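Local coordinates for protein hydroxylase (PDB 2OR0) that probably works as a flavin-dependent hydroxylase of the acyl-CoA dehydrogenase superfamily, using reduced flavin and molecular oxygen to insert one oxygen atom, at residues P106-L109 against A110-D113; P114-Q117 against E118-W121; G285-I288 against K289-P292. One frame throughout, in Å; residues are numbered along the deposited sequence.

How the interactions relate
Interactions 1 and 2 follow each other directly along the chain, the first closing helix 105-109 and the second forming helix 114-121, and their centres lie 9 Å apart. A side chain of interaction 2 links them: NE2 of Gln-117 probably hydrogen-bonds to O of Ala-112, 2.8 Å away, while CZ2 of Trp-121 packs on CB of Pro-106. Interaction 3 stands alone on the other side of the chain's centre, about 53 Å from interaction 1 and 59 Å from interaction 2, centre to centre, in the loop ahead of helix 292-324. Both interactions 1 and 3 contain an aspartate N-cap, Asp-113 and Asp-291, each just ahead of a helix.

Interaction 1 (P106-L109 against A110-D113); sequences PWEL and AFAD
Phe-111 folds back over the last turn of helix 105-109 and meets Trp-107 edge to face. With chi1 at 56°, CG sits between the backbone N and the carbonyl carbon, which swings the ring over the turn just left. From CB outward, CG and CD2 of Phe-111 each lie 3.6 Å from O of Glu-108, which sits over the centre of one ring face. Further out, CE2 of Phe-111 comes within 3.7 Å of CZ3 on Trp-107, over the rim of the indole, and CZ of Phe-111 lies 3.8 Å from CG of Glu-108. The two ring planes stand at 87°.

The backbone beneath is a helix end running into a type I beta turn from Leu-109 to Ala-112. Phe-111 N donates to Glu-108 O and Ala-112 N to Leu-109 O (2.8 Å), both from above the carbonyl plane, while Ala-110 N makes weak bonds to the carbonyls of Pro-106 and Trp-107. An alanine in place of Phe-111 would probably open a gap against the Trp-107 face and beside CG of Glu-108. The polar ends are held elsewhere: Trp-107 NE1 bonds to Leu-245 O, and Glu-108 OE2 to His-184 ND1. On the other flank, CD1 of Leu-109 rests 3.8 Å from CB of Ala-112, and Asp-113 then caps the next helix through OD1 to Gln-115 N.

Interaction 2 (P114-Q117 against E118-W121); sequences PQVQ and EEIW
Val-116 and Ile-120 lie side by side one turn apart, CG2 of the valine 3.8 Å from CD1 of the isoleucine, and they form the close-packed face of this two-turn alpha-helix. Both side chains point the same way, and CG1 of Ile-120 also comes within 3.3 Å of Val-116 O. Gln-117 and Trp-121 make the neighbouring buried pair. OE1 of Gln-117 lies 3.9 Å from CZ3 of Trp-121, with amide and indole planes at 89°, while NE2 turns back to Ala-112 O in the preceding turn, with a weak further bond to Ala-110 O. Underneath run four i to i+4 backbone bonds, from Glu-118 N to Pro-114 O through Trp-121 N to Gln-117 O (2.9 Å).

The other side is looser. The polar ends of Gln-115 and Glu-119 stand apart, NE2 of the glutamine 4.2 Å from OE2 of the glutamate, and a water accepts from NE2 (3.1 Å) and donates to OE2 (3.0 Å). With CG beside the backbone N (chi1 -75°), Glu-119 brings CG to 3.4 Å from Gln-115 O, and the extended chain beyond carries OE1 to a salt bridge with Arg-223 NE. Glu-118, exposed, bends at chi2 (51°) and bonds through OE1 to Tyr-71 OH.

The apolar face lies against Leu-109 of helix 105-109 and Ile-186 of strand 182-188, and Ile-120 also meets Trp-163 of strand 163-170.

Interaction 3 (G285-I288 against K289-P292); sequences GQKI and KEDP
A short 3-10 turn ending in an aspartate N-cap forms this contact, in the surface loop that leads from helix 250-277 into helix 292-324, within the C-terminal acyl-CoA dehydrogenase region. Two i to i+3 backbone bonds make the turn. Glu-290 N donates to Lys-287 O at 3.0 Å, and Asp-291 N to Ile-288 O at 2.8 Å with an N-H...O angle of 163°; in each the donor stands well above the carbonyl plane.

Asp-291 sits where this turn gives way to the long helix. CB of Asp-291 lies 3.3 Å from Ile-288 O; CG, anti to the backbone N (chi1 -172°), then carries the carboxylate alongside Ile-288. From there OD1 reaches forward to cap Val-294 N, with a weak second bond to Tyr-293 N, while OD2 of Asp-291 lies 4.1 Å from CD1 of Ile-288 and at a similar distance from CG of Gln-286. Ile-288, the buried member of the group, runs alongside the aspartate and packs on Arg-280 and Ala-282.

On the outer side, Lys-287 stretches beside both Glu-290 and Lys-289, all pointing the same way. CD of Lys-287 is 3.9 Å from OE2 of Glu-290 and 4.0 Å from CE of Lys-289, so carbon lies against the neighbouring side chains before the ammonium is reached. Lys-287 NZ stands 4.3 Å from Glu-290 OE2, beyond a salt bridge, and 4.8 Å from Lys-289 NZ. The carboxylate of Glu-290 probably offsets part of the repulsion felt by Lys-287, while the hydrogen bonds of the turn and the Asp-291 cap supply the directional hold.

Interaction 1 (P106-L109 against A110-D113)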
ATOM      1  N   PRO A 106      -4.532   6.270   8.337  1.00 29.49           N
ATOM      2  CA  PRO A 106      -4.429   6.785   9.706  1.00 30.00           C
ATOM      3  C   PRO A 106      -3.141   7.554   9.932  1.00 29.80           C
ATOM      4  O   PRO A 106      -3.106   8.473  10.751  1.00 30.67           O
ATOM      5  CB  PRO A 106      -4.417   5.518  10.561  1.00 29.99           C
ATOM      6  CG  PRO A 106      -5.153   4.513   9.747  1.00 29.92           C
ATOM      7  CD  PRO A 106      -4.654   4.796   8.355  1.00 29.71           C
ATOM      8  N   TRP A 107      -2.086   7.194   9.206  1.00 29.46           N
ATOM      9  CA  TRP A 107      -0.827   7.890   9.346  1.00 28.97           C
ATOM     10  C   TRP A 107      -0.966   9.353   8.890  1.00 29.81           C
ATOM     11  O   TRP A 107      -0.528  10.280   9.588  1.00 29.35           O
ATOM     12  CB  TRP A 107       0.304   7.139   8.617  1.00 28.12           C
ATOM     13  CG  TRP A 107       1.611   7.831   8.750  1.00 28.15           C
ATOM     14  CD1 TRP A 107       2.525   7.700   9.778  1.00 26.00           C
ATOM     15  CD2 TRP A 107       2.172   8.771   7.828  1.00 26.86           C
ATOM     16  NE1 TRP A 107       3.600   8.520   9.539  1.00 27.00           N
ATOM     17  CE2 TRP A 107       3.407   9.193   8.362  1.00 25.22           C
ATOM     18  CE3 TRP A 107       1.740   9.308   6.598  1.00 26.71           C
ATOM     19  CZ2 TRP A 107       4.224  10.124   7.710  1.00 26.44           C
ATOM     20  CZ3 TRP A 107       2.545  10.223   5.956  1.00 25.78           C
ATOM     21  CH2 TRP A 107       3.779  10.620   6.502  1.00 26.56           C
ATOM     22  N   GLU A 108      -1.570   9.568   7.720  1.00 29.58           N
ATOM     23  CA  GLU A 108      -1.740  10.925   7.222  1.00 30.23           C
ATOM     24  C   GLU A 108      -2.795  11.705   8.051  1.00 30.35           C
ATOM     25  O   GLU A 108      -2.598  12.869   8.344  1.00 30.25           O
ATOM     26  CB  GLU A 108      -2.104  10.964   5.740  1.00 29.51           C
ATOM     27  CG  GLU A 108      -2.202  12.401   5.215  1.00 31.27           C
ATOM     28  CD  GLU A 108      -2.415  12.494   3.719  1.00 33.57           C
ATOM     29  OE1 GLU A 108      -2.323  11.458   3.027  1.00 36.69           O
ATOM     30  OE2 GLU A 108      -2.673  13.606   3.225  1.00 33.75           O
ATOM     31  N   LEU A 109      -3.888  11.049   8.431  1.00 31.04           N
ATOM     32  CA  LEU A 109      -4.927  11.713   9.195  1.00 31.93           C
ATOM     33  C   LEU A 109      -4.367  12.210  10.528  1.00 33.32           C
ATOM     34  O   LEU A 109      -4.905  13.140  11.118  1.00 33.82           O
ATOM     35  CB  LEU A 109      -6.076  10.770   9.474  1.00 31.57           C
ATOM     36  CG  LEU A 109      -7.413  11.473   9.749  1.00 32.24           C
ATOM     37  CD1 LEU A 109      -7.984  12.133   8.460  1.00 30.74           C
ATOM     38  CD2 LEU A 109      -8.402  10.500  10.380  1.00 29.75           C
ATOM     39  N   ALA A 110      -3.296  11.573  11.001  1.00 33.75           N
ATOM     40  CA  ALA A 110      -2.686  11.936  12.274  1.00 33.66           C
ATOM     41  C   ALA A 110      -2.319  13.390  12.262  1.00 33.73           C
ATOM     42  O   ALA A 110      -2.393  14.033  13.295  1.00 34.30           O
ATOM     43  CB  ALA A 110      -1.464  11.080  12.582  1.00 33.08           C
ATOM     44  N   PHE A 111      -1.939  13.908  11.096  1.00 33.31           N
ATOM     45  CA  PHE A 111      -1.639  15.330  10.969  1.00 33.43           C
ATOM     46  C   PHE A 111      -2.684  16.130  10.176  1.00 33.11           C
ATOM     47  O   PHE A 111      -2.406  17.239   9.710  1.00 33.32           O
ATOM     48  CB  PHE A 111      -0.189  15.614  10.496  1.00 32.86           C
ATOM     49  CG  PHE A 111       0.208  14.947   9.189  1.00 33.15           C
ATOM     50  CD1 PHE A 111       0.042  15.612   7.960  1.00 28.86           C
ATOM     51  CD2 PHE A 111       0.804  13.685   9.191  1.00 31.61           C
ATOM     52  CE1 PHE A 111       0.442  15.042   6.776  1.00 28.35           C
ATOM     53  CE2 PHE A 111       1.204  13.076   7.985  1.00 30.50           C
ATOM     54  CZ  PHE A 111       1.021  13.758   6.776  1.00 31.18           C
ATOM     55  N   ALA A 112      -3.875  15.552  10.033  1.00 33.74           N
ATOM     56  CA  ALA A 112      -5.048  16.320   9.580  1.00 34.36           C
ATOM     57  C   ALA A 112      -5.667  17.050  10.795  1.00 34.82           C
ATOM     58  O   ALA A 112      -5.363  16.720  11.958  1.00 34.27           O
ATOM     59  CB  ALA A 112      -6.087  15.406   8.912  1.00 33.76           C
ATOM     60  N   ASP A 113      -6.530  18.029  10.515  1.00 34.96           N
ATOM     61  CA  ASP A 113      -7.241  18.776  11.559  1.00 35.06           C
ATOM     62  C   ASP A 113      -7.806  17.880  12.636  1.00 35.34           C
ATOM     63  O   ASP A 113      -8.466  16.870  12.338  1.00 35.40           O
ATOM     64  CB  ASP A 113      -8.365  19.620  10.962  1.00 35.23           C
ATOM     65  CG  ASP A 113      -8.841  20.711  11.910  1.00 34.94           C
ATOM     66  OD1 ASP A 113      -9.585  20.382  12.856  1.00 31.84           O
ATOM     67  OD2 ASP A 113      -8.465  21.886  11.690  1.00 35.11           O
TER

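Interaction 2 (P114-Q117 against E118-W121)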
ATOM      1  N   PRO A 114      -7.566  18.246  13.912  1.00 35.80           N
ATOM      2  CA  PRO A 114      -8.094  17.413  14.996  1.00 35.73           C
ATOM      3  C   PRO A 114      -9.601  17.150  14.885  1.00 35.29           C
ATOM      4  O   PRO A 114     -10.081  16.126  15.362  1.00 34.68           O
ATOM      5  CB  PRO A 114      -7.749  18.208  16.278  1.00 35.80           C
ATOM      6  CG  PRO A 114      -6.585  19.052  15.907  1.00 36.92           C
ATOM      7  CD  PRO A 114      -6.781  19.397  14.412  1.00 36.03           C
ATOM      8  N   GLN A 115     -10.342  18.057  14.257  1.00 35.35           N
ATOM      9  CA  GLN A 115     -11.786  17.848  14.143  1.00 36.12           C
ATOM     10  C   GLN A 115     -12.179  16.649  13.256  1.00 35.64           C
ATOM     11  O   GLN A 115     -13.140  15.930  13.564  1.00 35.56           O
ATOM     12  CB  GLN A 115     -12.500  19.120  13.689  1.00 36.02           C
ATOM     13  CG  GLN A 115     -14.022  19.046  13.834  1.00 36.37           C
ATOM     14  CD  GLN A 115     -14.718  20.334  13.412  1.00 36.99           C
ATOM     15  OE1 GLN A 115     -14.071  21.336  13.098  1.00 37.45           O
ATOM     16  NE2 GLN A 115     -16.047  20.304  13.392  1.00 38.98           N
ATOM     17  N   VAL A 116     -11.451  16.442  12.156  1.00 35.64           N
ATOM     18  CA  VAL A 116     -11.795  15.335  11.265  1.00 34.85           C
ATOM     19  C   VAL A 116     -11.373  13.988  11.876  1.00 35.04           C
ATOM     20  O   VAL A 116     -12.055  12.972  11.692  1.00 34.72           O
ATOM     21  CB  VAL A 116     -11.309  15.583   9.805  1.00 35.09           C
ATOM     22  CG1 VAL A 116      -9.794  15.638   9.713  1.00 34.84           C
ATOM     23  CG2 VAL A 116     -11.922  14.546   8.814  1.00 34.69           C
ATOM     24  N   GLN A 117     -10.277  13.994  12.643  1.00 35.06           N
ATOM     25  CA  GLN A 117      -9.816  12.775  13.313  1.00 35.10           C
ATOM     26  C   GLN A 117     -10.895  12.313  14.290  1.00 35.59           C
ATOM     27  O   GLN A 117     -11.156  11.117  14.425  1.00 35.73           O
ATOM     28  CB  GLN A 117      -8.490  13.003  14.065  1.00 34.19           C
ATOM     29  CG  GLN A 117      -7.357  13.632  13.257  1.00 34.38           C
ATOM     30  CD  GLN A 117      -6.025  13.583  13.993  1.00 35.09           C
ATOM     31  OE1 GLN A 117      -5.732  12.616  14.701  1.00 33.64           O
ATOM     32  NE2 GLN A 117      -5.212  14.613  13.823  1.00 32.53           N
ATOM     33  N   GLU A 118     -11.519  13.284  14.961  1.00 36.54           N
ATOM     34  CA  GLU A 118     -12.596  13.028  15.917  1.00 36.48           C
ATOM     35  C   GLU A 118     -13.847  12.539  15.178  1.00 36.20           C
ATOM     36  O   GLU A 118     -14.503  11.589  15.609  1.00 36.14           O
ATOM     37  CB  GLU A 118     -12.860  14.311  16.739  1.00 37.26           C
ATOM     38  CG  GLU A 118     -13.912  14.219  17.861  1.00 40.29           C
ATOM     39  CD  GLU A 118     -13.711  13.032  18.825  1.00 44.94           C
ATOM     40  OE1 GLU A 118     -12.551  12.694  19.160  1.00 45.02           O
ATOM     41  OE2 GLU A 118     -14.734  12.446  19.265  1.00 47.87           O
ATOM     42  N   GLU A 119     -14.166  13.160  14.046  1.00 35.89           N
ATOM     43  CA  GLU A 119     -15.299  12.692  13.228  1.00 36.53           C
ATOM     44  C   GLU A 119     -15.145  11.231  12.779  1.00 36.11           C
ATOM     45  O   GLU A 119     -16.099  10.435  12.839  1.00 36.38           O
ATOM     46  CB  GLU A 119     -15.487  13.598  12.010  1.00 36.74           C
ATOM     47  CG  GLU A 119     -16.107  14.945  12.342  1.00 38.77           C
ATOM     48  CD  GLU A 119     -16.120  15.893  11.158  1.00 39.83           C
ATOM     49  OE1 GLU A 119     -15.365  15.676  10.185  1.00 40.38           O
ATOM     50  OE2 GLU A 119     -16.891  16.869  11.206  1.00 40.80           O
ATOM     51  N   ILE A 120     -13.933  10.872  12.353  1.00 35.79           N
ATOM     52  CA  ILE A 120     -13.663   9.531  11.819  1.00 34.84           C
ATOM     53  C   ILE A 120     -13.509   8.471  12.906  1.00 35.33           C
ATOM     54  O   ILE A 120     -14.113   7.388  12.827  1.00 35.49           O
ATOM     55  CB  ILE A 120     -12.435   9.572  10.845  1.00 35.32           C
ATOM     56  CG1 ILE A 120     -12.791  10.477   9.642  1.00 33.48           C
ATOM     57  CG2 ILE A 120     -11.989   8.142  10.435  1.00 32.21           C
ATOM     58  CD1 ILE A 120     -11.690  10.716   8.648  1.00 35.48           C
ATOM     59  N   TRP A 121     -12.721   8.783  13.931  1.00 35.94           N
ATOM     60  CA  TRP A 121     -12.394   7.794  14.970  1.00 36.84           C
ATOM     61  C   TRP A 121     -13.101   8.001  16.314  1.00 38.13           C
ATOM     62  O   TRP A 121     -13.089   7.104  17.162  1.00 37.91           O
ATOM     63  CB  TRP A 121     -10.882   7.767  15.211  1.00 35.72           C
ATOM     64  CG  TRP A 121     -10.061   7.253  14.070  1.00 35.03           C
ATOM     65  CD1 TRP A 121     -10.343   6.172  13.258  1.00 35.08           C
ATOM     66  CD2 TRP A 121      -8.816   7.782  13.617  1.00 33.25           C
ATOM     67  NE1 TRP A 121      -9.338   6.008  12.334  1.00 33.73           N
ATOM     68  CE2 TRP A 121      -8.389   6.980  12.533  1.00 34.46           C
ATOM     69  CE3 TRP A 121      -8.011   8.853  14.024  1.00 33.13           C
ATOM     70  CZ2 TRP A 121      -7.198   7.219  11.859  1.00 33.19           C
ATOM     71  CZ3 TRP A 121      -6.834   9.094  13.355  1.00 34.43           C
ATOM     72  CH2 TRP A 121      -6.433   8.273  12.277  1.00 35.17           C
TER
HETATM   73  O   HOH W   1     -17.357  17.540  14.133  1.00 52.78           O

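Interaction 3 (G285-I288 against K289-P292)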
ATOM      1  N   GLY A 285       9.859 -38.033 -15.383  1.00 58.03           N
ATOM      2  CA  GLY A 285      10.189 -39.066 -14.361  1.00 57.13           C
ATOM      3  C   GLY A 285      10.984 -38.522 -13.162  1.00 55.28           C
ATOM      4  O   GLY A 285      11.020 -39.118 -12.072  1.00 55.12           O
ATOM      5  N   GLN A 286      11.602 -37.367 -13.392  1.00 53.90           N
ATOM      6  CA  GLN A 286      12.482 -36.643 -12.461  1.00 51.76           C
ATOM      7  C   GLN A 286      11.775 -36.052 -11.213  1.00 49.74           C
ATOM      8  O   GLN A 286      10.832 -35.260 -11.352  1.00 49.27           O
ATOM      9  CB  GLN A 286      13.154 -35.517 -13.276  1.00 52.20           C
ATOM     10  CG  GLN A 286      14.007 -34.512 -12.494  1.00 54.15           C
ATOM     11  CD  GLN A 286      15.238 -35.140 -11.844  1.00 55.67           C
ATOM     12  OE1 GLN A 286      15.577 -34.806 -10.704  1.00 56.07           O
ATOM     13  NE2 GLN A 286      15.910 -36.052 -12.561  1.00 54.96           N
ATOM     14  N   LYS A 287      12.236 -36.415 -10.009  1.00 47.23           N
ATOM     15  CA  LYS A 287      11.807 -35.705  -8.784  1.00 45.19           C
ATOM     16  C   LYS A 287      12.403 -34.294  -8.776  1.00 43.40           C
ATOM     17  O   LYS A 287      13.627 -34.140  -8.905  1.00 42.27           O
ATOM     18  CB  LYS A 287      12.249 -36.424  -7.507  1.00 45.19           C
ATOM     19  CG  LYS A 287      11.690 -37.816  -7.309  1.00 47.01           C
ATOM     20  CD  LYS A 287      12.294 -38.443  -6.052  1.00 48.60           C
ATOM     21  CE  LYS A 287      11.974 -39.944  -5.962  1.00 50.52           C
ATOM     22  NZ  LYS A 287      12.432 -40.514  -4.650  1.00 50.33           N
ATOM     23  N   ILE A 288      11.549 -33.280  -8.611  1.00 41.56           N
ATOM     24  CA  ILE A 288      12.007 -31.882  -8.554  1.00 40.35           C
ATOM     25  C   ILE A 288      12.993 -31.634  -7.403  1.00 39.53           C
ATOM     26  O   ILE A 288      13.968 -30.933  -7.593  1.00 38.56           O
ATOM     27  CB  ILE A 288      10.830 -30.839  -8.539  1.00 40.67           C
ATOM     28  CG1 ILE A 288      10.055 -30.854  -9.863  1.00 40.43           C
ATOM     29  CG2 ILE A 288      11.340 -29.418  -8.235  1.00 40.32           C
ATOM     30  CD1 ILE A 288      10.895 -30.470 -11.087  1.00 41.20           C
ATOM     31  N   LYS A 289      12.759 -32.232  -6.231  1.00 39.43           N
ATOM     32  CA  LYS A 289      13.716 -32.118  -5.108  1.00 40.32           C
ATOM     33  C   LYS A 289      15.131 -32.656  -5.436  1.00 38.83           C
ATOM     34  O   LYS A 289      16.076 -32.434  -4.686  1.00 39.65           O
ATOM     35  CB  LYS A 289      13.161 -32.740  -3.806  1.00 40.60           C
ATOM     36  CG  LYS A 289      13.101 -34.270  -3.814  1.00 42.46           C
ATOM     37  CD  LYS A 289      12.528 -34.853  -2.509  1.00 43.42           C
ATOM     38  CE  LYS A 289      12.217 -36.353  -2.689  1.00 48.50           C
ATOM     39  NZ  LYS A 289      11.702 -36.991  -1.431  1.00 51.09           N
ATOM     40  N   GLU A 290      15.279 -33.336  -6.564  1.00 37.57           N
ATOM     41  CA  GLU A 290      16.600 -33.735  -7.068  1.00 37.18           C
ATOM     42  C   GLU A 290      17.024 -32.982  -8.347  1.00 34.91           C
ATOM     43  O   GLU A 290      18.032 -33.319  -8.968  1.00 35.06           O
ATOM     44  CB  GLU A 290      16.639 -35.248  -7.301  1.00 36.67           C
ATOM     45  CG  GLU A 290      16.491 -36.073  -5.994  1.00 39.56           C
ATOM     46  CD  GLU A 290      16.303 -37.580  -6.234  1.00 41.21           C
ATOM     47  OE1 GLU A 290      16.325 -38.024  -7.422  1.00 43.77           O
ATOM     48  OE2 GLU A 290      16.127 -38.312  -5.219  1.00 45.98           O
ATOM     49  N   ASP A 291      16.263 -31.968  -8.742  1.00 32.46           N
ATOM     50  CA  ASP A 291      16.540 -31.239  -9.988  1.00 30.87           C
ATOM     51  C   ASP A 291      17.470 -30.008  -9.733  1.00 28.93           C
ATOM     52  O   ASP A 291      17.038 -29.034  -9.116  1.00 28.87           O
ATOM     53  CB  ASP A 291      15.213 -30.819 -10.642  1.00 30.63           C
ATOM     54  CG  ASP A 291      15.393 -30.228 -12.032  1.00 31.56           C
ATOM     55  OD1 ASP A 291      16.312 -29.420 -12.270  1.00 33.08           O
ATOM     56  OD2 ASP A 291      14.592 -30.571 -12.910  1.00 37.02           O
ATOM     57  N   PRO A 292      18.726 -30.045 -10.226  1.00 27.43           N
ATOM     58  CA  PRO A 292      19.640 -28.952  -9.867  1.00 27.02           C
ATOM     59  C   PRO A 292      19.306 -27.605 -10.574  1.00 26.92           C
ATOM     60  O   PRO A 292      19.602 -26.517 -10.013  1.00 26.73           O
ATOM     61  CB  PRO A 292      21.003 -29.476 -10.334  1.00 27.05           C
ATOM     62  CG  PRO A 292      20.663 -30.339 -11.567  1.00 27.62           C
ATOM     63  CD  PRO A 292      19.380 -31.048 -11.091  1.00 27.35           C
TER